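Long-range contact in lipoteichoic acid primase (Listeria monocytogenes, PDB 4UOP), which is an extracellular enzyme domain of the sulfatase-like family, built around a mixed beta sheet and carrying a bound magnesium ion: residues M94-S106 / E331-P343. Numbering follows the deposited sequence.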
loop_
_atom_site.group_PDB
_atom_site.type_symbol
_atom_site.label_atom_id
_atom_site.label_comp_id
_atom_site.label_asym_id
_atom_site.label_seq_id
_atom_site.Cartn_x
_atom_site.Cartn_y
_atom_site.Cartn_z
ATOM N N MET B 94 12.726 30.591 -8.848
ATOM C CA MET B 94 12.422 30.338 -7.457
ATOM C C MET B 94 12.529 28.813 -7.278
ATOM O O MET B 94 11.928 28.044 -8.042
ATOM C CB MET B 94 11.033 30.834 -7.104
ATOM C CG MET B 94 10.916 32.358 -7.088
ATOM S SD MET B 94 9.209 32.838 -6.804
ATOM C CE MET B 94 9.342 34.630 -6.831
ATOM N N TYR B 95 13.306 28.390 -6.303
ATOM C CA TYR B 95 13.530 26.967 -6.089
ATOM C C TYR B 95 13.484 26.666 -4.607
ATOM O O TYR B 95 13.591 27.573 -3.772
ATOM C CB TYR B 95 14.861 26.533 -6.716
ATOM C CG TYR B 95 16.075 27.090 -6.021
ATOM C CD1 TYR B 95 16.559 28.357 -6.323
ATOM C CD2 TYR B 95 16.704 26.364 -5.012
ATOM C CE1 TYR B 95 17.666 28.875 -5.659
ATOM C CE2 TYR B 95 17.796 26.866 -4.341
ATOM C CZ TYR B 95 18.280 28.116 -4.671
ATOM O OH TYR B 95 19.367 28.582 -3.984
ATOM N N SER B 96 13.301 25.392 -4.283
ATOM C CA SER B 96 13.176 24.969 -2.901
ATOM C C SER B 96 14.125 23.859 -2.537
ATOM O O SER B 96 14.286 22.902 -3.285
ATOM C CB SER B 96 11.770 24.478 -2.623
ATOM O OG SER B 96 11.679 23.971 -1.313
ATOM N N ASN B 97 14.734 23.991 -1.364
ATOM C CA ASN B 97 15.537 22.928 -0.752
ATOM C C ASN B 97 14.773 22.163 0.315
ATOM O O ASN B 97 15.352 21.336 1.013
ATOM C CB ASN B 97 16.816 23.514 -0.148
ATOM C CG ASN B 97 17.727 24.097 -1.191
ATOM O OD1 ASN B 97 17.812 23.581 -2.306
ATOM N ND2 ASN B 97 18.394 25.188 -0.850
ATOM N N GLN B 98 13.480 22.455 0.448
ATOM C CA GLN B 98 12.605 21.760 1.390
ATOM C C GLN B 98 11.245 21.538 0.753
ATOM O O GLN B 98 10.206 22.031 1.213
ATOM C CB GLN B 98 12.449 22.552 2.685
ATOM C CG GLN B 98 13.705 22.689 3.505
ATOM C CD GLN B 98 13.454 23.376 4.840
ATOM O OE1 GLN B 98 12.605 24.260 4.952
ATOM N NE2 GLN B 98 14.219 22.992 5.849
ATOM N N PHE B 99 11.256 20.830 -0.362
ATOM C CA PHE B 99 10.039 20.497 -1.059
ATOM C C PHE B 99 9.919 18.993 -1.024
ATOM O O PHE B 99 10.893 18.288 -1.312
ATOM C CB PHE B 99 10.086 21.027 -2.487
ATOM C CG PHE B 99 8.755 21.052 -3.158
ATOM C CD1 PHE B 99 7.924 22.159 -3.024
ATOM C CD2 PHE B 99 8.315 19.978 -3.905
ATOM C CE1 PHE B 99 6.679 22.180 -3.619
ATOM C CE2 PHE B 99 7.068 20.006 -4.527
ATOM C CZ PHE B 99 6.247 21.106 -4.365
ATOM N N PHE B 100 8.744 18.488 -0.649
ATOM C CA PHE B 100 8.606 17.067 -0.327
ATOM C C PHE B 100 7.665 16.289 -1.226
ATOM O O PHE B 100 6.664 16.811 -1.701
ATOM C CB PHE B 100 8.120 16.904 1.106
ATOM C CG PHE B 100 9.046 17.470 2.125
ATOM C CD1 PHE B 100 10.141 16.735 2.571
ATOM C CD2 PHE B 100 8.848 18.752 2.638
ATOM C CE1 PHE B 100 10.988 17.253 3.536
ATOM C CE2 PHE B 100 9.702 19.268 3.598
ATOM C CZ PHE B 100 10.773 18.526 4.038
ATOM N N GLN B 101 8.021 15.031 -1.476
ATOM C CA GLN B 101 7.131 14.099 -2.143
ATOM C C GLN B 101 5.898 13.840 -1.268
ATOM O O GLN B 101 5.997 13.831 -0.048
ATOM C CB GLN B 101 7.851 12.761 -2.391
ATOM C CG GLN B 101 8.325 12.048 -1.142
ATOM C CD GLN B 101 8.954 10.695 -1.424
ATOM O OE1 GLN B 101 9.994 10.614 -2.064
ATOM N NE2 GLN B 101 8.333 9.629 -0.932
ATOM N N THR B 102 4.754 13.641 -1.904
ATOM C CA THR B 102 3.540 13.238 -1.230
ATOM C C THR B 102 2.962 12.069 -2.019
ATOM O O THR B 102 2.066 12.254 -2.855
ATOM C CB THR B 102 2.510 14.395 -1.124
ATOM O OG1 THR B 102 2.174 14.917 -2.417
ATOM C CG2 THR B 102 3.056 15.515 -0.261
ATOM N N VAL B 103 3.511 10.884 -1.782
ATOM C CA VAL B 103 3.138 9.702 -2.550
ATOM C C VAL B 103 2.781 8.567 -1.619
ATOM O O VAL B 103 2.989 8.660 -0.415
ATOM C CB VAL B 103 4.243 9.270 -3.552
ATOM C CG1 VAL B 103 4.546 10.390 -4.534
ATOM C CG2 VAL B 103 5.513 8.839 -2.849
ATOM N N SER B 104 2.246 7.493 -2.185
ATOM C CA SER B 104 1.777 6.362 -1.414
ATOM C C SER B 104 2.173 5.046 -2.114
ATOM O O SER B 104 3.355 4.832 -2.374
ATOM C CB SER B 104 0.256 6.501 -1.266
ATOM O OG SER B 104 -0.235 5.458 -0.489
ATOM N N LYS B 105 1.190 4.207 -2.451
ATOM C CA LYS B 105 1.416 2.853 -2.961
ATOM C C LYS B 105 2.045 2.816 -4.349
ATOM O O LYS B 105 2.865 1.951 -4.660
ATOM C CB LYS B 105 0.050 2.126 -3.073
ATOM C CG LYS B 105 -0.254 1.156 -1.949
ATOM C CD LYS B 105 -1.684 0.580 -2.018
ATOM C CE LYS B 105 -1.681 -0.817 -2.657
ATOM N NZ LYS B 105 -2.979 -1.274 -3.241
ATOM N N SER B 106 1.626 3.740 -5.196
ATOM C CA SER B 106 2.060 3.766 -6.592
ATOM C C SER B 106 2.782 5.084 -6.875
ATOM O O SER B 106 2.182 6.046 -7.331
ATOM C CB SER B 106 0.840 3.594 -7.490
ATOM O OG SER B 106 1.226 3.407 -8.838
ATOM N N GLU B 331 15.828 31.088 -3.195
ATOM C CA GLU B 331 15.330 29.977 -2.400
ATOM C C GLU B 331 13.998 30.325 -1.746
ATOM O O GLU B 331 13.882 31.329 -1.048
ATOM C CB GLU B 331 16.364 29.604 -1.337
ATOM C CG GLU B 331 16.032 28.359 -0.545
ATOM C CD GLU B 331 17.098 27.990 0.473
ATOM O OE1 GLU B 331 18.214 28.561 0.436
ATOM O OE2 GLU B 331 16.827 27.099 1.308
ATOM N N ILE B 332 12.987 29.504 -1.996
ATOM C CA ILE B 332 11.701 29.633 -1.317
ATOM C C ILE B 332 11.870 29.065 0.094
ATOM O O ILE B 332 12.268 27.910 0.261
ATOM C CB ILE B 332 10.584 28.851 -2.053
ATOM C CG1 ILE B 332 10.448 29.312 -3.506
ATOM C CG2 ILE B 332 9.254 29.027 -1.332
ATOM C CD1 ILE B 332 9.730 28.323 -4.398
ATOM N N LYS B 333 11.544 29.860 1.109
ATOM C CA LYS B 333 11.732 29.430 2.497
ATOM C C LYS B 333 10.597 28.548 3.007
ATOM O O LYS B 333 10.816 27.675 3.818
ATOM C CB LYS B 333 11.892 30.647 3.417
ATOM C CG LYS B 333 13.031 31.579 3.026
ATOM C CD LYS B 333 14.362 30.871 2.832
ATOM C CE LYS B 333 14.776 30.052 4.046
ATOM N NZ LYS B 333 16.201 29.613 3.941
ATOM N N ASN B 334 9.394 28.784 2.531
ATOM C CA ASN B 334 8.224 28.054 2.976
ATOM C C ASN B 334 8.254 26.642 2.377
ATOM O O ASN B 334 8.519 26.483 1.178
ATOM C CB ASN B 334 6.999 28.848 2.538
ATOM C CG ASN B 334 5.684 28.316 3.088
ATOM O OD1 ASN B 334 5.575 27.871 4.230
ATOM N ND2 ASN B 334 4.660 28.402 2.265
ATOM N N VAL B 335 7.968 25.632 3.188
ATOM C CA VAL B 335 7.947 24.263 2.681
ATOM C C VAL B 335 6.737 23.996 1.821
ATOM O O VAL B 335 5.711 24.673 1.914
ATOM C CB VAL B 335 8.008 23.172 3.774
ATOM C CG1 VAL B 335 9.276 23.316 4.570
ATOM C CG2 VAL B 335 6.768 23.194 4.666
ATOM N N GLY B 336 6.865 22.974 0.986
ATOM C CA GLY B 336 5.787 22.552 0.137
ATOM C C GLY B 336 5.902 21.089 -0.200
ATOM O O GLY B 336 6.944 20.462 0.025
ATOM N N GLY B 337 4.811 20.555 -0.727
ATOM C CA GLY B 337 4.766 19.205 -1.267
ATOM C C GLY B 337 4.041 19.197 -2.589
ATOM O O GLY B 337 3.530 20.234 -3.045
ATOM N N GLU B 338 4.005 18.034 -3.233
ATOM C CA GLU B 338 3.405 17.950 -4.557
ATOM C C GLU B 338 1.941 18.440 -4.568
ATOM O O GLU B 338 1.520 19.049 -5.528
ATOM C CB GLU B 338 3.540 16.549 -5.131
ATOM C CG GLU B 338 4.948 16.325 -5.680
ATOM C CD GLU B 338 5.399 14.879 -5.710
ATOM O OE1 GLU B 338 4.981 14.061 -4.851
ATOM O OE2 GLU B 338 6.231 14.580 -6.588
ATOM N N ILE B 339 1.204 18.197 -3.501
ATOM C CA ILE B 339 -0.173 18.713 -3.420
ATOM C C ILE B 339 -0.290 20.236 -3.488
ATOM O O ILE B 339 -1.388 20.760 -3.726
ATOM C CB ILE B 339 -0.907 18.242 -2.151
ATOM C CG1 ILE B 339 -0.133 18.640 -0.891
ATOM C CG2 ILE B 339 -1.168 16.752 -2.217
ATOM C CD1 ILE B 339 -0.979 18.588 0.358
ATOM N N ASP B 340 0.805 20.943 -3.224
ATOM C CA ASP B 340 0.816 22.410 -3.220
ATOM C C ASP B 340 1.068 23.054 -4.584
ATOM O O ASP B 340 0.961 24.266 -4.726
ATOM C CB ASP B 340 1.860 22.913 -2.221
ATOM C CG ASP B 340 1.598 22.413 -0.796
ATOM O OD1 ASP B 340 0.427 22.526 -0.347
ATOM O OD2 ASP B 340 2.535 21.880 -0.145
ATOM N N ILE B 341 1.428 22.251 -5.592
ATOM C CA ILE B 341 1.776 22.829 -6.884
ATOM C C ILE B 341 0.585 23.544 -7.541
ATOM O O ILE B 341 0.748 24.659 -8.044
ATOM C CB ILE B 341 2.440 21.794 -7.820
ATOM C CG1 ILE B 341 3.819 21.435 -7.246
ATOM C CG2 ILE B 341 2.557 22.366 -9.226
ATOM C CD1 ILE B 341 4.583 20.340 -7.993
ATOM N N MET B 342 -0.609 22.955 -7.490
ATOM C CA MET B 342 -1.779 23.571 -8.156
ATOM C C MET B 342 -2.133 24.957 -7.587
ATOM O O MET B 342 -2.172 25.928 -8.340
ATOM C CB MET B 342 -3.001 22.658 -8.118
ATOM C CG MET B 342 -4.230 23.326 -8.701
ATOM S SD MET B 342 -5.683 22.286 -8.750
ATOM C CE MET B 342 -6.859 23.483 -9.388
ATOM N N PRO B 343 -2.372 25.059 -6.265
ATOM C CA PRO B 343 -2.703 26.401 -5.755
ATOM C C PRO B 343 -1.595 27.441 -5.985
ATOM O O PRO B 343 -1.896 28.608 -6.234
ATOM C CB PRO B 343 -2.972 26.168 -4.261
ATOM C CG PRO B 343 -2.366 24.828 -3.956
ATOM C CD PRO B 343 -2.472 24.034 -5.212
HETATM O O HOH W 1 10.758 25.753 0.076
HETATM O O HOH W 2 9.181 24.262 -0.578
#
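Strand 94-100 pairs in parallel with 331-343 in two short runs, Tyr-95 with Glu-331 and Phe-99/Phe-100 with Gly-336/Gly-337, inside the large mixed sheet. Ile-332 N donates to Tyr-95 O at 2.7 Å, almost straight (171°). Glu-331 CA lies over one face of the Tyr-95 ring. The register shifts by one residue between the runs. There, water 1 donates to Ile-332 O and Asn-334 O, and water 2 bridges Gln-98 O and Asn-334 O. Phe-100 N then bonds to Gly-336 O at 2.8 Å. Phe-99 CG stands opposite the backbone N (chi1 -165°), which puts Gly-336 O and Gly-337 N over one face of the ring, toward its rim. Gly-337 CA sits over the ring, 4.2 Å from the centroid, and Phe-99 CZ reaches Ile-341 CG1 at 3.8 Å. The bare Gly-336 admits the ring, and Gly-337 admits Thr-102 CG2. The sheet belongs to the alpha/beta fold of the sulfatase family, and strand 319-322 pairs antiparallel with 94-100. Past the strand, Glu-338 OE1 accepts from Thr-102 N at 3.0 Å, on the anti side and 31° out of the carboxylate plane. Helix 107-117 packs on this buried carboxylate side chain. Asp-340 OD2 takes Gly-337 N at 2.7 Å.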